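Local structure of sugar ABC transporter (Sugar-binding protein) (Bacillus halodurans, 4YO7) at residues A65-A70 and F78-A83; A246-G251 and E273-V278; K46-S51 and K293-A298; R217-W222 and L241-A246. The protein probably serves a sugar ABC transporter as its solute-binding component, and carries myo-inositol in its pocket here. All blocks are in the same frame, centred on the assembly; numbering follows the deposited sequence.

How the interactions relate
All four contacts belong to a two-lobed fold of the periplasmic binding protein type, with myo-inositol bound by residues such as D56, R134 and D262. Interactions 1 and 3 share one lobe, their centres about 10 Å apart: strands 46-52 and 76-82 are sheet neighbours there, and the F78 ring touches I48. Interactions 2 and 4 lie in the other lobe, also about 10 Å apart between centres, and both use helix 237-249, with A246 common to their segments. The two pairs do not touch; the centres of interactions 2 and 3 are about 42 Å apart. M66 of interaction 1 has its side chain about 11 Å from the inositol, while interaction 2 lies near a bound magnesium ion.

Interaction 1 (A65-A70 and F78-A83); sequences AMKEEA and FIFSDA
Helix segment 65-70 runs almost exactly antiparallel to strand 78-82, at 172° with the axes 10.5 Å apart, which sets A70 opposite F78 and K67 opposite F80. Two phenylalanine rings rise from the strand to meet the helix. The methyl of A70 sits squarely over the centre of the F78 ring, a CH-pi contact with CB 3.5 Å from the ring centroid. F80 is gripped differently. K67 CG lies over one face of its ring, offset toward the rim and 3.9 Å from the centroid. With CG anti to the carbonyl carbon (chi1 -69°) and the chain extended beyond it, K67 slides past F80 in the opposite direction, bringing its CE to 4.0 Å from F80 CG. A70 CB also reaches the edge of F80, near the ring plane, 4.1 Å from F80 CZ, so this alanine serves both rings. Selenomethionine M66 adds its CB obliquely, 3.7 Å from F80 CE2. An alanine in place of F78 would probably leave the A70 methyl without the ring face beneath it and open a gap toward I48 and V292. The contact joins the helix and second strand of a beta-alpha-beta unit, strand 46-52, helix 57-70, strand 76-82; helix 284-299 packs alongside through V292, which touches M66 and F78, and V50 of strand 46-52 supports M66 and F80.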
loop_
_atom_site.group_PDB
_atom_site.type_symbol
_atom_site.label_atom_id
_atom_site.label_comp_id
_atom_site.label_asym_id
_atom_site.label_seq_id
_atom_site.Cartn_x
_atom_site.Cartn_y
_atom_site.Cartn_z
ATOM N N ALA A 65 13.120 3.710 -4.409
ATOM C CA ALA A 65 13.918 2.571 -3.951
ATOM C C ALA A 65 14.219 1.601 -5.105
ATOM O O ALA A 65 15.323 1.040 -5.160
ATOM C CB ALA A 65 13.220 1.840 -2.819
HETATM N N MSE A 66 13.259 1.412 -6.022
HETATM C CA MSE A 66 13.500 0.577 -7.212
HETATM C C MSE A 66 14.597 1.194 -8.064
HETATM O O MSE A 66 15.501 0.500 -8.524
HETATM C CB MSE A 66 12.215 0.375 -8.044
HETATM C CG MSE A 66 11.177 -0.386 -7.294
HETATM SE SE MSE A 66 9.740 -0.952 -8.491
HETATM C CE MSE A 66 8.913 0.725 -8.857
ATOM N N LYS A 67 14.533 2.504 -8.274
ATOM C CA LYS A 67 15.532 3.168 -9.103
ATOM C C LYS A 67 16.925 3.104 -8.464
ATOM O O LYS A 67 17.931 2.901 -9.146
ATOM C CB LYS A 67 15.113 4.617 -9.363
ATOM C CG LYS A 67 13.894 4.715 -10.254
ATOM C CD LYS A 67 13.562 6.159 -10.617
ATOM C CE LYS A 67 12.429 6.226 -11.633
ATOM N NZ LYS A 67 12.150 7.628 -12.095
ATOM N N GLU A 68 16.995 3.266 -7.150
ATOM C CA GLU A 68 18.276 3.180 -6.455
ATOM C C GLU A 68 18.886 1.782 -6.571
ATOM O O GLU A 68 20.097 1.628 -6.812
ATOM C CB GLU A 68 18.109 3.551 -4.979
ATOM C CG GLU A 68 18.012 5.038 -4.701
ATOM C CD GLU A 68 19.331 5.667 -4.268
ATOM O OE1 GLU A 68 20.312 4.932 -4.013
ATOM O OE2 GLU A 68 19.380 6.910 -4.178
ATOM N N GLU A 69 18.058 0.754 -6.412
ATOM C CA GLU A 69 18.547 -0.616 -6.510
ATOM C C GLU A 69 18.949 -0.952 -7.950
ATOM O O GLU A 69 19.950 -1.627 -8.173
ATOM C CB GLU A 69 17.500 -1.590 -5.986
ATOM C CG GLU A 69 17.922 -3.047 -6.016
ATOM C CD GLU A 69 19.097 -3.362 -5.129
ATOM O OE1 GLU A 69 19.202 -2.777 -4.028
ATOM O OE2 GLU A 69 19.913 -4.222 -5.526
ATOM N N ALA A 70 18.191 -0.451 -8.917
ATOM C CA ALA A 70 18.432 -0.757 -10.336
ATOM C C ALA A 70 19.824 -0.272 -10.784
ATOM O O ALA A 70 20.429 -0.851 -11.682
ATOM C CB ALA A 70 17.362 -0.127 -11.178
ATOM N N PHE A 78 16.613 -0.502 -17.308
ATOM C CA PHE A 78 15.254 -0.519 -16.738
ATOM C C PHE A 78 14.349 0.496 -17.416
ATOM O O PHE A 78 14.767 1.612 -17.703
ATOM C CB PHE A 78 15.295 -0.241 -15.231
ATOM C CG PHE A 78 15.895 -1.361 -14.435
ATOM C CD1 PHE A 78 17.255 -1.580 -14.444
ATOM C CD2 PHE A 78 15.093 -2.202 -13.693
ATOM C CE1 PHE A 78 17.799 -2.614 -13.721
ATOM C CE2 PHE A 78 15.646 -3.235 -12.966
ATOM C CZ PHE A 78 16.988 -3.430 -12.981
ATOM N N ILE A 79 13.109 0.100 -17.694
ATOM C CA ILE A 79 12.101 1.021 -18.211
ATOM C C ILE A 79 11.106 1.244 -17.097
ATOM O O ILE A 79 10.349 0.343 -16.764
ATOM C CB ILE A 79 11.370 0.475 -19.449
ATOM C CG1 ILE A 79 12.373 0.137 -20.559
ATOM C CG2 ILE A 79 10.364 1.490 -19.967
ATOM C CD1 ILE A 79 11.770 -0.728 -21.641
ATOM N N PHE A 80 11.133 2.437 -16.501
ATOM C CA PHE A 80 10.241 2.766 -15.379
ATOM C C PHE A 80 9.049 3.550 -15.892
ATOM O O PHE A 80 9.148 4.749 -16.152
ATOM C CB PHE A 80 10.981 3.558 -14.291
ATOM C CG PHE A 80 11.842 2.702 -13.418
ATOM C CD1 PHE A 80 13.220 2.707 -13.569
ATOM C CD2 PHE A 80 11.266 1.842 -12.475
ATOM C CE1 PHE A 80 14.015 1.908 -12.780
ATOM C CE2 PHE A 80 12.079 1.028 -11.681
ATOM C CZ PHE A 80 13.457 1.077 -11.848
ATOM N N SER A 81 7.920 2.867 -16.014
ATOM C CA SER A 81 6.693 3.446 -16.542
ATOM C C SER A 81 5.654 3.632 -15.443
ATOM O O SER A 81 5.671 2.935 -14.433
ATOM C CB SER A 81 6.098 2.548 -17.639
ATOM O OG SER A 81 7.022 2.413 -18.715
ATOM N N ASP A 82 4.762 4.583 -15.669
ATOM C CA ASP A 82 3.739 5.004 -14.713
ATOM C C ASP A 82 2.380 4.887 -15.407
ATOM O O ASP A 82 2.149 5.530 -16.427
ATOM C CB ASP A 82 4.021 6.451 -14.270
ATOM C CG ASP A 82 2.964 7.038 -13.359
ATOM O OD1 ASP A 82 1.991 6.367 -12.963
ATOM O OD2 ASP A 82 3.147 8.226 -13.008
ATOM N N ALA A 83 1.499 4.056 -14.866
ATOM C CA ALA A 83 0.193 3.818 -15.479
ATOM C C ALA A 83 -0.807 4.933 -15.209
ATOM O O ALA A 83 -1.863 4.951 -15.826
ATOM C CB ALA A 83 -0.382 2.504 -15.004
#

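Interaction 2 (A246-G251 and E273-V278); sequences ALEAVG and EGKLDV
E248 and K275 meet with both chains extended beyond CG, crossing at about a right angle: the carboxylate of E248 is presented across the far end of the lysine. Its OE2 takes the ammonium group in a salt bridge, while OE1 stays 3.7 Å from K275 NZ. The modelled 2.5 Å between OE2 and NZ is doubtful as a length, since OE2 also sits too close to K275 CE in the model; the pairing of charges is the safer reading. K275 NZ also has E273 OE1 at 4.0 Å, a long salt bridge, which makes a small network of one lysine and two glutamates. A leucine in place of K275 would probably leave the carboxylates of E248 and E273 with no cation between them. L253 packs against the side chains of both E248 and K275; it belongs to a magnesium site with V256, and the bound ion is about 7 Å from the K275 side chain. The bridge thus ties the last turn of helix 237-249, closed by a Schellman motif at G251, to the loop that leaves helix 265-272 through another at G274 and leads on to strand 279-281.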
loop_
_atom_site.group_PDB
_atom_site.type_symbol
_atom_site.label_atom_id
_atom_site.label_comp_id
_atom_site.label_asym_id
_atom_site.label_seq_id
_atom_site.Cartn_x
_atom_site.Cartn_y
_atom_site.Cartn_z
ATOM N N ALA A 246 -9.385 18.042 9.145
ATOM C CA ALA A 246 -10.772 18.398 9.380
ATOM C C ALA A 246 -11.078 18.478 10.873
ATOM O O ALA A 246 -11.793 19.379 11.317
ATOM C CB ALA A 246 -11.693 17.408 8.702
ATOM N N LEU A 247 -10.565 17.524 11.638
ATOM C CA LEU A 247 -10.794 17.500 13.077
ATOM C C LEU A 247 -10.140 18.730 13.704
ATOM O O LEU A 247 -10.742 19.395 14.546
ATOM C CB LEU A 247 -10.247 16.214 13.697
ATOM C CG LEU A 247 -11.026 14.924 13.383
ATOM C CD1 LEU A 247 -10.139 13.695 13.566
ATOM C CD2 LEU A 247 -12.289 14.895 14.259
ATOM N N GLU A 248 -8.928 19.056 13.268
ATOM C CA GLU A 248 -8.220 20.233 13.801
ATOM C C GLU A 248 -9.021 21.489 13.608
ATOM O O GLU A 248 -9.046 22.365 14.479
ATOM C CB GLU A 248 -6.871 20.435 13.117
ATOM C CG GLU A 248 -5.727 19.759 13.796
ATOM C CD GLU A 248 -4.411 20.022 13.086
ATOM O OE1 GLU A 248 -4.436 20.274 11.860
ATOM O OE2 GLU A 248 -3.362 19.983 13.755
ATOM N N ALA A 249 -9.668 21.579 12.452
ATOM C CA ALA A 249 -10.384 22.783 12.061
ATOM C C ALA A 249 -11.562 23.120 12.967
ATOM O O ALA A 249 -11.940 24.290 13.067
ATOM C CB ALA A 249 -10.867 22.654 10.633
ATOM N N VAL A 250 -12.141 22.113 13.618
ATOM C CA VAL A 250 -13.270 22.325 14.526
ATOM C C VAL A 250 -12.902 22.032 15.982
ATOM O O VAL A 250 -13.777 21.897 16.830
ATOM C CB VAL A 250 -14.497 21.455 14.140
ATOM C CG1 VAL A 250 -15.031 21.864 12.782
ATOM C CG2 VAL A 250 -14.170 19.949 14.168
ATOM N N GLY A 251 -11.610 21.939 16.264
ATOM C CA GLY A 251 -11.132 21.732 17.614
ATOM C C GLY A 251 -11.526 20.413 18.239
ATOM O O GLY A 251 -11.666 20.337 19.455
ATOM N N GLU A 273 3.872 15.179 16.432
ATOM C CA GLU A 273 3.123 16.359 16.840
ATOM C C GLU A 273 1.910 16.030 17.708
ATOM O O GLU A 273 1.198 16.938 18.128
ATOM C CB GLU A 273 2.664 17.138 15.607
ATOM C CG GLU A 273 3.785 17.731 14.771
ATOM C CD GLU A 273 3.306 18.229 13.410
ATOM O OE1 GLU A 273 2.359 17.630 12.849
ATOM O OE2 GLU A 273 3.874 19.217 12.895
ATOM N N GLY A 274 1.677 14.745 17.977
ATOM C CA GLY A 274 0.565 14.305 18.811
ATOM C C GLY A 274 -0.802 14.290 18.146
ATOM O O GLY A 274 -1.820 14.242 18.827
ATOM N N LYS A 275 -0.822 14.310 16.819
ATOM C CA LYS A 275 -2.074 14.322 16.062
ATOM C C LYS A 275 -2.536 12.952 15.598
ATOM O O LYS A 275 -3.733 12.731 15.451
ATOM C CB LYS A 275 -1.937 15.227 14.838
ATOM C CG LYS A 275 -1.498 16.662 15.196
ATOM C CD LYS A 275 -1.284 17.490 13.938
ATOM C CE LYS A 275 -0.731 18.891 14.259
ATOM N NZ LYS A 275 -0.933 19.831 13.119
ATOM N N LEU A 276 -1.585 12.055 15.354
ATOM C CA LEU A 276 -1.856 10.713 14.832
ATOM C C LEU A 276 -1.499 9.719 15.908
ATOM O O LEU A 276 -0.364 9.717 16.379
ATOM C CB LEU A 276 -1.048 10.442 13.550
ATOM C CG LEU A 276 -1.277 9.086 12.867
ATOM C CD1 LEU A 276 -2.681 8.967 12.322
ATOM C CD2 LEU A 276 -0.264 8.852 11.753
ATOM N N ASP A 277 -2.464 8.893 16.303
ATOM C CA ASP A 277 -2.284 7.975 17.436
ATOM C C ASP A 277 -1.629 6.652 17.068
ATOM O O ASP A 277 -0.876 6.099 17.870
ATOM C CB ASP A 277 -3.634 7.688 18.098
ATOM C CG ASP A 277 -4.292 8.951 18.625
ATOM O OD1 ASP A 277 -3.909 9.396 19.723
ATOM O OD2 ASP A 277 -5.151 9.514 17.923
ATOM N N VAL A 278 -1.929 6.156 15.870
ATOM C CA VAL A 278 -1.534 4.822 15.446
ATOM C C VAL A 278 -1.198 4.849 13.977
ATOM O O VAL A 278 -1.917 5.469 13.196
ATOM C CB VAL A 278 -2.671 3.799 15.684
ATOM C CG1 VAL A 278 -2.273 2.402 15.177
ATOM C CG2 VAL A 278 -3.082 3.747 17.143
#

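Interaction 3 (K46-S51 and K293-A298); sequences KVIGVS and KVAVQA
Where I48 meets A295 and V296 there are no rings or planar side chains with faces and edges to assign; the contact is made by methyl groups and a single backbone atom, the N of V296. A single atom, CD1 of I48, does the work from the strand side. It reaches A295 CB at 3.8 Å, and at that same separation it meets both the backbone N of V296 and the CG2 methyl of V296. The isoleucine gets there because CG1 stands beside its own backbone N and the chain is then drawn out straight (chi2 172°), which carries CD1 across to the helix. On the other side, the V296 side chain is turned so that CG2 lies next to its own backbone N, and CG2 and that N form adjoining parts of the surface on which CD1 rests. A295, having only a methyl, lets the strand come close: the CA atoms of I48 and A295 are 7.4 Å apart. The area buried is modest, 112 Å², but all three residues are buried, so this is plain apolar core packing, away from the ligand site. Along the chain it joins distant parts: strand 46-52 opens the fold, and helix 284-299 returns to the same lobe more than two hundred residues later. There A295 also packs on I106 and I130 of strands 104-107 and 129-132, I48 on F76 and F78 of strand 76-82, and K293 fastens the helix to helix 57-70 through a salt bridge with E69.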
loop_
_atom_site.group_PDB
_atom_site.type_symbol
_atom_site.label_atom_id
_atom_site.label_comp_id
_atom_site.label_asym_id
_atom_site.label_seq_id
_atom_site.Cartn_x
_atom_site.Cartn_y
_atom_site.Cartn_z
ATOM N N LYS A 46 20.503 -6.823 -20.718
ATOM C CA LYS A 46 19.180 -7.296 -20.329
ATOM C C LYS A 46 18.286 -6.095 -20.015
ATOM O O LYS A 46 18.767 -5.008 -19.798
ATOM C CB LYS A 46 19.277 -8.243 -19.143
ATOM C CG LYS A 46 19.774 -9.624 -19.566
ATOM C CD LYS A 46 19.778 -10.603 -18.450
ATOM C CE LYS A 46 20.729 -11.763 -18.741
ATOM N NZ LYS A 46 20.377 -12.447 -19.991
ATOM N N VAL A 47 16.978 -6.306 -20.074
ATOM C CA VAL A 47 16.025 -5.216 -19.918
ATOM C C VAL A 47 14.933 -5.669 -18.985
ATOM O O VAL A 47 14.391 -6.748 -19.152
ATOM C CB VAL A 47 15.394 -4.793 -21.272
ATOM C CG1 VAL A 47 14.446 -3.601 -21.095
ATOM C CG2 VAL A 47 16.491 -4.441 -22.284
ATOM N N ILE A 48 14.587 -4.816 -18.032
ATOM C CA ILE A 48 13.437 -5.043 -17.180
ATOM C C ILE A 48 12.442 -3.915 -17.380
ATOM O O ILE A 48 12.808 -2.752 -17.295
ATOM C CB ILE A 48 13.844 -5.167 -15.709
ATOM C CG1 ILE A 48 14.596 -6.485 -15.515
ATOM C CG2 ILE A 48 12.623 -5.134 -14.781
ATOM C CD1 ILE A 48 15.239 -6.670 -14.152
ATOM N N GLY A 49 11.183 -4.286 -17.625
ATOM C CA GLY A 49 10.117 -3.311 -17.771
ATOM C C GLY A 49 9.333 -3.224 -16.474
ATOM O O GLY A 49 8.954 -4.232 -15.934
ATOM N N VAL A 50 9.101 -2.008 -15.993
ATOM C CA VAL A 50 8.365 -1.778 -14.755
ATOM C C VAL A 50 7.167 -0.893 -15.032
ATOM O O VAL A 50 7.305 0.134 -15.691
ATOM C CB VAL A 50 9.258 -1.099 -13.724
ATOM C CG1 VAL A 50 8.550 -0.895 -12.379
ATOM C CG2 VAL A 50 10.500 -1.930 -13.541
ATOM N N SER A 51 6.002 -1.293 -14.540
ATOM C CA SER A 51 4.815 -0.442 -14.601
ATOM C C SER A 51 4.245 -0.279 -13.210
ATOM O O SER A 51 3.660 -1.212 -12.670
ATOM C CB SER A 51 3.760 -1.020 -15.541
ATOM O OG SER A 51 2.563 -0.228 -15.528
ATOM N N LYS A 293 15.541 -6.838 -7.161
ATOM C CA LYS A 293 16.451 -7.957 -6.988
ATOM C C LYS A 293 15.859 -9.258 -7.530
ATOM O O LYS A 293 16.550 -10.052 -8.177
ATOM C CB LYS A 293 16.826 -8.120 -5.505
ATOM C CG LYS A 293 17.677 -7.012 -4.961
ATOM C CD LYS A 293 17.894 -7.217 -3.454
ATOM C CE LYS A 293 18.504 -6.019 -2.764
ATOM N NZ LYS A 293 19.970 -5.941 -2.968
ATOM N N VAL A 294 14.577 -9.470 -7.257
ATOM C CA VAL A 294 13.901 -10.670 -7.691
ATOM C C VAL A 294 13.774 -10.688 -9.219
ATOM O O VAL A 294 13.967 -11.718 -9.860
ATOM C CB VAL A 294 12.535 -10.778 -7.004
ATOM C CG1 VAL A 294 11.694 -11.899 -7.582
ATOM C CG2 VAL A 294 12.763 -11.020 -5.507
ATOM N N ALA A 295 13.452 -9.537 -9.799
ATOM C CA ALA A 295 13.310 -9.423 -11.241
ATOM C C ALA A 295 14.629 -9.699 -11.941
ATOM O O ALA A 295 14.690 -10.393 -12.957
ATOM C CB ALA A 295 12.789 -8.027 -11.608
ATOM N N VAL A 296 15.701 -9.169 -11.385
ATOM C CA VAL A 296 17.030 -9.439 -11.931
ATOM C C VAL A 296 17.354 -10.938 -11.860
ATOM O O VAL A 296 17.867 -11.526 -12.822
ATOM C CB VAL A 296 18.107 -8.632 -11.194
ATOM C CG1 VAL A 296 19.496 -9.160 -11.484
ATOM C CG2 VAL A 296 18.016 -7.170 -11.593
ATOM N N GLN A 297 17.063 -11.572 -10.724
ATOM C CA GLN A 297 17.311 -12.993 -10.609
ATOM C C GLN A 297 16.539 -13.764 -11.664
ATOM O O GLN A 297 17.070 -14.702 -12.251
ATOM C CB GLN A 297 16.929 -13.522 -9.220
ATOM C CG GLN A 297 17.828 -13.077 -8.104
ATOM C CD GLN A 297 17.316 -13.547 -6.747
ATOM O OE1 GLN A 297 16.112 -13.567 -6.500
ATOM N NE2 GLN A 297 18.229 -13.946 -5.873
ATOM N N ALA A 298 15.282 -13.404 -11.871
ATOM C CA ALA A 298 14.419 -14.125 -12.815
ATOM C C ALA A 298 14.892 -13.882 -14.251
ATOM O O ALA A 298 14.962 -14.802 -15.079
ATOM C CB ALA A 298 12.980 -13.680 -12.659
#

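Interaction 4 (R217-W222 and L241-A246); sequences RLMENW and LGAILA
Selenomethionine M219 lays the base of its side chain over the methyl of A246: both its CB and its CG are 3.6 Å from A246 CB. Its CG, anti to the backbone N (chi1 -172°), is directed at the facing helix and also comes to 3.6 Å from the carbonyl O of A243, a van der Waals approach. A bend at chi2 (73°) then carries SE alongside the A243 methyl, 3.9 Å from A243 CB, and the terminal CE leads away from that helix. E220 contributes its aliphatic part alone, CG lying 4.0 Å from A246 CB at the border of the contact. Small residues let the backbones come near: the CA atoms of M219 and A243 are 5.2 Å apart, and the two helical segments have axes 8.0 Å apart, crossing at -46°. These are consecutive helices of one lobe, 212-224 and 237-249, linked through strand 231-234, and both lean on the sheet through M174 of strand 169-175, which M219 and A243 each touch. M216, a turn before E220, extends the same packing to L245 and A246. With no polar bond between the segments, the contact depends on shape: one long, flexible side chain folded over two alanine methyls. Dispersion forces and exclusion of water probably supply its stability, since the surfaces that meet are apolar apart from the A243 carbonyl O that M219 CG approaches.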
loop_
_atom_site.group_PDB
_atom_site.type_symbol
_atom_site.label_atom_id
_atom_site.label_comp_id
_atom_site.label_asym_id
_atom_site.label_seq_id
_atom_site.Cartn_x
_atom_site.Cartn_y
_atom_site.Cartn_z
ATOM N N ARG A 217 -12.538 15.851 3.214
ATOM C CA ARG A 217 -13.917 16.116 2.831
ATOM C C ARG A 217 -14.828 15.115 3.494
ATOM O O ARG A 217 -15.849 15.484 4.050
ATOM C CB ARG A 217 -14.100 16.082 1.308
ATOM C CG ARG A 217 -15.540 16.342 0.868
ATOM C CD ARG A 217 -15.655 16.559 -0.641
ATOM N NE ARG A 217 -15.391 15.329 -1.390
ATOM C CZ ARG A 217 -16.322 14.462 -1.788
ATOM N NH1 ARG A 217 -17.610 14.676 -1.534
ATOM N NH2 ARG A 217 -15.963 13.374 -2.455
ATOM N N LEU A 218 -14.433 13.847 3.492
ATOM C CA LEU A 218 -15.230 12.822 4.110
ATOM C C LEU A 218 -15.374 13.093 5.601
ATOM O O LEU A 218 -16.472 13.025 6.149
ATOM C CB LEU A 218 -14.620 11.442 3.859
ATOM C CG LEU A 218 -15.327 10.241 4.481
ATOM C CD1 LEU A 218 -16.824 10.243 4.119
ATOM C CD2 LEU A 218 -14.626 8.933 4.062
HETATM N N MSE A 219 -14.263 13.395 6.274
HETATM C CA MSE A 219 -14.324 13.708 7.701
HETATM C C MSE A 219 -15.264 14.890 7.974
HETATM O O MSE A 219 -16.032 14.867 8.938
HETATM C CB MSE A 219 -12.951 14.026 8.250
HETATM C CG MSE A 219 -12.894 14.182 9.743
HETATM SE SE MSE A 219 -13.051 12.472 10.628
HETATM C CE MSE A 219 -14.726 12.759 11.511
ATOM N N GLU A 220 -15.183 15.924 7.140
ATOM C CA GLU A 220 -16.055 17.083 7.264
ATOM C C GLU A 220 -17.524 16.665 7.214
ATOM O O GLU A 220 -18.335 17.126 8.034
ATOM C CB GLU A 220 -15.764 18.099 6.159
ATOM C CG GLU A 220 -14.512 18.944 6.389
ATOM C CD GLU A 220 -14.116 19.798 5.178
ATOM O OE1 GLU A 220 -14.788 19.731 4.126
ATOM O OE2 GLU A 220 -13.127 20.544 5.282
ATOM N N ASN A 221 -17.865 15.817 6.248
ATOM C CA ASN A 221 -19.235 15.349 6.090
ATOM C C ASN A 221 -19.666 14.511 7.287
ATOM O O ASN A 221 -20.787 14.636 7.785
ATOM C CB ASN A 221 -19.372 14.571 4.779
ATOM C CG ASN A 221 -19.258 15.477 3.564
ATOM O OD1 ASN A 221 -19.390 16.696 3.683
ATOM N ND2 ASN A 221 -19.038 14.902 2.398
ATOM N N TRP A 222 -18.766 13.673 7.774
ATOM C CA TRP A 222 -19.065 12.867 8.933
ATOM C C TRP A 222 -19.323 13.724 10.165
ATOM O O TRP A 222 -20.227 13.432 10.947
ATOM C CB TRP A 222 -17.918 11.922 9.195
ATOM C CG TRP A 222 -17.912 10.689 8.322
ATOM C CD1 TRP A 222 -18.909 10.244 7.482
ATOM C CD2 TRP A 222 -16.866 9.720 8.246
ATOM N NE1 TRP A 222 -18.533 9.050 6.898
ATOM C CE2 TRP A 222 -17.282 8.714 7.352
ATOM C CE3 TRP A 222 -15.613 9.609 8.848
ATOM C CZ2 TRP A 222 -16.491 7.610 7.059
ATOM C CZ3 TRP A 222 -14.837 8.521 8.553
ATOM C CH2 TRP A 222 -15.269 7.539 7.671
ATOM N N LEU A 241 -4.439 11.646 7.582
ATOM C CA LEU A 241 -3.911 13.012 7.655
ATOM C C LEU A 241 -4.962 14.028 7.210
ATOM O O LEU A 241 -5.063 15.134 7.760
ATOM C CB LEU A 241 -2.647 13.132 6.801
ATOM C CG LEU A 241 -1.437 12.368 7.354
ATOM C CD1 LEU A 241 -0.260 12.420 6.378
ATOM C CD2 LEU A 241 -0.974 12.860 8.731
ATOM N N GLY A 242 -5.767 13.653 6.221
ATOM C CA GLY A 242 -6.891 14.480 5.824
ATOM C C GLY A 242 -7.934 14.608 6.924
ATOM O O GLY A 242 -8.459 15.686 7.177
ATOM N N ALA A 243 -8.235 13.503 7.597
ATOM C CA ALA A 243 -9.196 13.552 8.694
ATOM C C ALA A 243 -8.709 14.456 9.818
ATOM O O ALA A 243 -9.486 15.212 10.415
ATOM C CB ALA A 243 -9.449 12.186 9.209
ATOM N N ILE A 244 -7.417 14.389 10.089
ATOM C CA ILE A 244 -6.800 15.231 11.108
ATOM C C ILE A 244 -6.996 16.709 10.782
ATOM O O ILE A 244 -7.341 17.495 11.663
ATOM C CB ILE A 244 -5.282 14.890 11.252
ATOM C CG1 ILE A 244 -5.134 13.571 12.015
ATOM C CG2 ILE A 244 -4.509 16.019 11.948
ATOM C CD1 ILE A 244 -3.796 12.903 11.892
ATOM N N LEU A 245 -6.787 17.090 9.523
ATOM C CA LEU A 245 -6.998 18.477 9.120
ATOM C C LEU A 245 -8.424 18.920 9.405
ATOM O O LEU A 245 -8.664 20.054 9.848
ATOM C CB LEU A 245 -6.689 18.664 7.641
ATOM C CG LEU A 245 -5.228 18.543 7.217
ATOM C CD1 LEU A 245 -5.101 18.498 5.710
ATOM C CD2 LEU A 245 -4.433 19.697 7.781
ATOM N N ALA A 246 -9.385 18.042 9.145
ATOM C CA ALA A 246 -10.772 18.398 9.380
ATOM C C ALA A 246 -11.078 18.478 10.873
ATOM O O ALA A 246 -11.793 19.379 11.317
ATOM C CB ALA A 246 -11.693 17.408 8.702
#